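Local coordinates for uncharacterized protein (Neisseria gonorrhoeae, PDB 5V77) that is of unknown function, belongs to the NGO_1070-like family, and pairs as two copies in a two-fold symmetric arrangement in the crystal, at the interface of chains A and B. Coordinates in Å, arbitrary orientation; residue numbers count along the deposited sequence, not the author numbering. Chains: chain A/B, Uncharacterized protein.

Contact 1: the interface of chains A and B. Residues chain A 22, 24, 55, 72-73; chain B 22, 24.
A:Phe24 carries CG anti to its carbonyl carbon (chi1 -80°), and B:Phe24 repeats this with chi1 -75°, which turns each ring towards the Ile22 of the other chain. In this protein of the NGO_1070-like family the two residues lie on strand 17-25 of chain A and strand 17-24 of chain B, which run antiparallel beside one another across a two-fold axis. Each ring meets the Ile22 of the other chain through its CD2–CE2 side: A:Phe24 CE2 is 3.8 Å from the branched CB of B:Ile22, while CD2 of the same ring lies 3.6 Å from the B:Ile22 carbonyl O. The ring lies at a slant to the isoleucine branch, and CG2 of B:Ile22 also comes near CE2. B:Phe24 and A:Ile22 form the twin of this pair.

Chain A packs around B:Phe24 from further directions. The A:Phe73 side chain comes in square to that of B:Phe24, bringing CE2 to 4.0 Å from B:Phe24 CB. Methyl CD2 of A:Leu72 approaches B:Phe24 CE1; the same methyl lies over one face of the A:Phe73 ring, near its rim, while A:Ile22 CD1 meets the edge of that ring. A:Leu72 and A:Ile22 probably help to position A:Phe73. A:Phe55, from strand 54-58, brings the CZ corner of its ring near more loosely, with CZ 4.4 Å from B:Phe24 CZ.

Two waters lie at the backbone level between the strands, where they probably take the place of direct backbone bonds. The amide N of A:Phe24 donates to water 1 at 3.0 Å, nearly straight (174° at H), and water 1 lies 2.7 Å from the carbonyl O of B:Ile22. Water 2 joins B:Phe24 N to A:Ile22 O in the same way, and the oxygens of water 1 and water 2 are 2.6 Å apart.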
# COMPACT_ATOMS: atom_id res chain seq x y z
N ILE A 22 -4.55 -5.99 -2.51
CA ILE A 22 -3.46 -5.16 -3.01
C ILE A 22 -2.19 -5.82 -2.52
O ILE A 22 -1.99 -5.95 -1.31
CB ILE A 22 -3.55 -3.72 -2.47
CG1 ILE A 22 -4.86 -3.04 -2.91
CG2 ILE A 22 -2.34 -2.91 -2.94
CD1 ILE A 22 -5.08 -1.70 -2.24
N PHE A 24 2.05 -6.67 -2.76
CA PHE A 24 3.41 -6.39 -3.22
C PHE A 24 4.05 -7.66 -3.80
O PHE A 24 3.91 -8.74 -3.23
CB PHE A 24 4.28 -5.91 -2.04
CG PHE A 24 4.08 -4.46 -1.69
CD1 PHE A 24 4.78 -3.47 -2.38
CD2 PHE A 24 3.24 -4.08 -0.66
CE1 PHE A 24 4.62 -2.13 -2.06
CE2 PHE A 24 3.07 -2.74 -0.34
CZ PHE A 24 3.77 -1.77 -1.04
N PHE A 55 2.53 5.22 -3.99
CA PHE A 55 1.26 4.56 -3.69
C PHE A 55 0.61 5.34 -2.56
O PHE A 55 1.23 5.55 -1.51
CB PHE A 55 1.52 3.09 -3.30
CG PHE A 55 0.32 2.35 -2.75
CD1 PHE A 55 -0.97 2.72 -3.07
CD2 PHE A 55 0.51 1.28 -1.90
CE1 PHE A 55 -2.05 2.03 -2.54
CE2 PHE A 55 -0.56 0.58 -1.38
CZ PHE A 55 -1.84 0.96 -1.70
N LEU A 72 -12.55 -1.96 4.17
CA LEU A 72 -12.03 -1.48 2.90
C LEU A 72 -12.38 -2.45 1.77
O LEU A 72 -12.95 -2.05 0.75
CB LEU A 72 -10.53 -1.28 3.00
CG LEU A 72 -9.76 -0.94 1.72
CD1 LEU A 72 -10.24 0.38 1.15
CD2 LEU A 72 -8.25 -0.92 2.01
N PHE A 73 -12.04 -3.72 1.94
CA PHE A 73 -12.30 -4.80 0.98
C PHE A 73 -13.56 -5.56 1.37
O PHE A 73 -13.77 -5.82 2.56
CB PHE A 73 -11.13 -5.78 0.92
CG PHE A 73 -9.82 -5.16 0.55
CD1 PHE A 73 -9.73 -4.17 -0.42
CD2 PHE A 73 -8.66 -5.58 1.18
CE1 PHE A 73 -8.49 -3.60 -0.75
CE2 PHE A 73 -7.42 -5.02 0.86
CZ PHE A 73 -7.33 -4.03 -0.09
N ILE B 22 4.75 -5.78 3.54
CA ILE B 22 3.65 -4.92 3.97
C ILE B 22 2.38 -5.61 3.51
O ILE B 22 2.18 -5.82 2.31
CB ILE B 22 3.76 -3.52 3.34
CG1 ILE B 22 5.07 -2.83 3.74
CG2 ILE B 22 2.58 -2.65 3.74
CD1 ILE B 22 5.36 -1.57 2.95
N PHE B 24 -1.87 -6.20 3.73
CA PHE B 24 -3.24 -5.90 4.14
C PHE B 24 -3.92 -7.14 4.69
O PHE B 24 -3.75 -8.24 4.15
CB PHE B 24 -4.08 -5.40 2.95
CG PHE B 24 -3.78 -4.00 2.53
CD1 PHE B 24 -4.44 -2.93 3.13
CD2 PHE B 24 -2.87 -3.76 1.51
CE1 PHE B 24 -4.18 -1.63 2.73
CE2 PHE B 24 -2.61 -2.47 1.10
CZ PHE B 24 -3.26 -1.40 1.72
O HOH W 1 1.35 -7.20 0.13
O HOH W 2 -1.13 -7.03 0.97

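Contact 2: the interface of chains A and B. Residues chain A 29, 51-53, 104; chain B 63, 65, 70-71.
A long loop of chain B, carrying B:Val63, B:Tyr65, B:Asp70 and B:Ser71, reaches over three connections of chain A: the turn between strands 17-25 and 30-37 (A:Asn29), the link from strand 43-50 to strand 54-58 with the single-residue strand 52-52 (A:Asn51 to A:Leu53), and the turn between strands 98-103 and 105-109 (A:Glu104). In this NGO_1070-like protein B:Tyr65 is the main anchor of the loop, hiding 109 Å² against chain A. With CG beside the backbone N (chi1 -69°), its ring is carried across to lie flat against A:Asn51, the two side chains running antiparallel. A:Asn51 lays its side chain over one ring face, CB standing 3.4 Å from the B:Tyr65 centroid in a CH-pi contact. Its amide plane is only 12° from the ring plane, so the two are stacked; B:Val63 O lies on the opposite face.

At the far end of the ring the B:Tyr65 hydroxyl OH donates to the carbonyl O of A:Ile52 at 2.6 Å, somewhat tilted from the carbonyl plane. A:Ile52 N, 3.2 Å from B:Tyr65 OH, can donate to the same oxygen, so N and O of one residue grip it. The A:Glu104 carboxylate touches the base of the tyrosine, OE2 near CB, and accepts a bond from A:Asn51 ND2 at 3.0 Å, met from above the carboxylate plane. That bond should restrain rotation of the amide over the ring.

A:Asn29 stands at the ring's edge, its amide nearly perpendicular (89°) to the ring and CG 3.8 Å from B:Tyr65 CE1. Its ND2 donates to the backbone O of B:Asp70 at 3.1 Å, in the carbonyl plane and on a lone pair, while OD1 packs against CA and CB of B:Ser71.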
# COMPACT_ATOMS: atom_id res chain seq x y z
N ASN A 29 8.86 -4.15 -5.68
CA ASN A 29 8.88 -3.24 -6.82
C ASN A 29 7.57 -3.19 -7.59
O ASN A 29 7.41 -2.30 -8.45
CB ASN A 29 10.00 -3.63 -7.80
CG ASN A 29 11.39 -3.36 -7.24
OD1 ASN A 29 11.54 -2.73 -6.18
ND2 ASN A 29 12.41 -3.82 -7.95
N ASN A 51 7.41 -1.34 -11.02
CA ASN A 51 8.39 -0.31 -10.66
C ASN A 51 7.65 0.88 -10.07
O ASN A 51 7.47 1.92 -10.71
CB ASN A 51 9.28 0.06 -11.86
CG ASN A 51 10.16 -1.09 -12.27
OD1 ASN A 51 10.29 -2.06 -11.52
ND2 ASN A 51 10.76 -1.00 -13.45
N ILE A 52 7.22 0.71 -8.82
CA ILE A 52 6.37 1.69 -8.16
C ILE A 52 7.11 2.99 -7.94
O ILE A 52 8.26 3.01 -7.48
CB ILE A 52 5.89 1.12 -6.82
CG1 ILE A 52 5.04 -0.12 -7.08
CG2 ILE A 52 5.11 2.18 -6.03
CD1 ILE A 52 3.77 0.17 -7.79
N LEU A 53 6.43 4.09 -8.25
CA LEU A 53 6.91 5.42 -7.92
C LEU A 53 6.25 5.92 -6.65
O LEU A 53 6.95 6.26 -5.69
CB LEU A 53 6.66 6.40 -9.08
CG LEU A 53 7.30 5.89 -10.37
CD1 LEU A 53 6.91 6.76 -11.54
CD2 LEU A 53 8.80 5.82 -10.22
N GLU A 104 6.24 2.78 -13.33
CA GLU A 104 6.84 2.92 -14.65
C GLU A 104 5.97 2.29 -15.73
O GLU A 104 5.83 2.86 -16.82
CB GLU A 104 8.25 2.31 -14.67
CG GLU A 104 9.00 2.48 -15.99
CD GLU A 104 10.48 2.21 -15.82
OE1 GLU A 104 11.28 2.56 -16.73
OE2 GLU A 104 10.84 1.65 -14.76
N VAL B 63 15.03 3.92 -5.46
CA VAL B 63 15.14 2.58 -6.01
C VAL B 63 15.50 2.72 -7.48
O VAL B 63 14.69 3.23 -8.27
CB VAL B 63 13.86 1.77 -5.83
CG1 VAL B 63 14.05 0.36 -6.37
CG2 VAL B 63 13.43 1.73 -4.36
N TYR B 65 15.56 1.58 -10.83
CA TYR B 65 14.89 0.58 -11.66
C TYR B 65 15.69 0.23 -12.91
O TYR B 65 15.39 -0.78 -13.56
CB TYR B 65 13.49 1.08 -12.03
CG TYR B 65 12.57 1.12 -10.83
CD1 TYR B 65 12.41 -0.00 -10.02
CD2 TYR B 65 11.88 2.28 -10.47
CE1 TYR B 65 11.58 0.01 -8.91
CE2 TYR B 65 11.04 2.30 -9.35
CZ TYR B 65 10.90 1.16 -8.57
OH TYR B 65 10.07 1.15 -7.46
N ASP B 70 18.24 -3.76 -7.87
CA ASP B 70 17.74 -2.88 -6.81
C ASP B 70 16.24 -3.11 -6.59
O ASP B 70 15.48 -3.29 -7.55
CB ASP B 70 18.00 -1.42 -7.17
CG ASP B 70 18.05 -0.52 -5.95
OD1 ASP B 70 17.91 -1.03 -4.81
OD2 ASP B 70 18.24 0.71 -6.12
N SER B 71 15.83 -3.09 -5.33
CA SER B 71 14.42 -3.33 -5.01
C SER B 71 14.08 -2.66 -3.68
O SER B 71 14.95 -2.36 -2.87
CB SER B 71 14.12 -4.82 -4.95
OG SER B 71 14.78 -5.40 -3.84

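The C-alpha centres of contact 1 and contact 2 are about 17 Å apart, and no residue belongs to both. They are nevertheless tied through sequence: B:Ser71 of contact 2 is one step before the position that A:Leu72 occupies in contact 1, so the same loop serves both in the symmetry-related copies. Contact 1 forms a central seam at the two-fold axis, flanked by contact 2 and its symmetry twin, so each chain both extends this loop and receives that of its partner. Together they could support a dimer, although the structure alone does not show that it forms in solution.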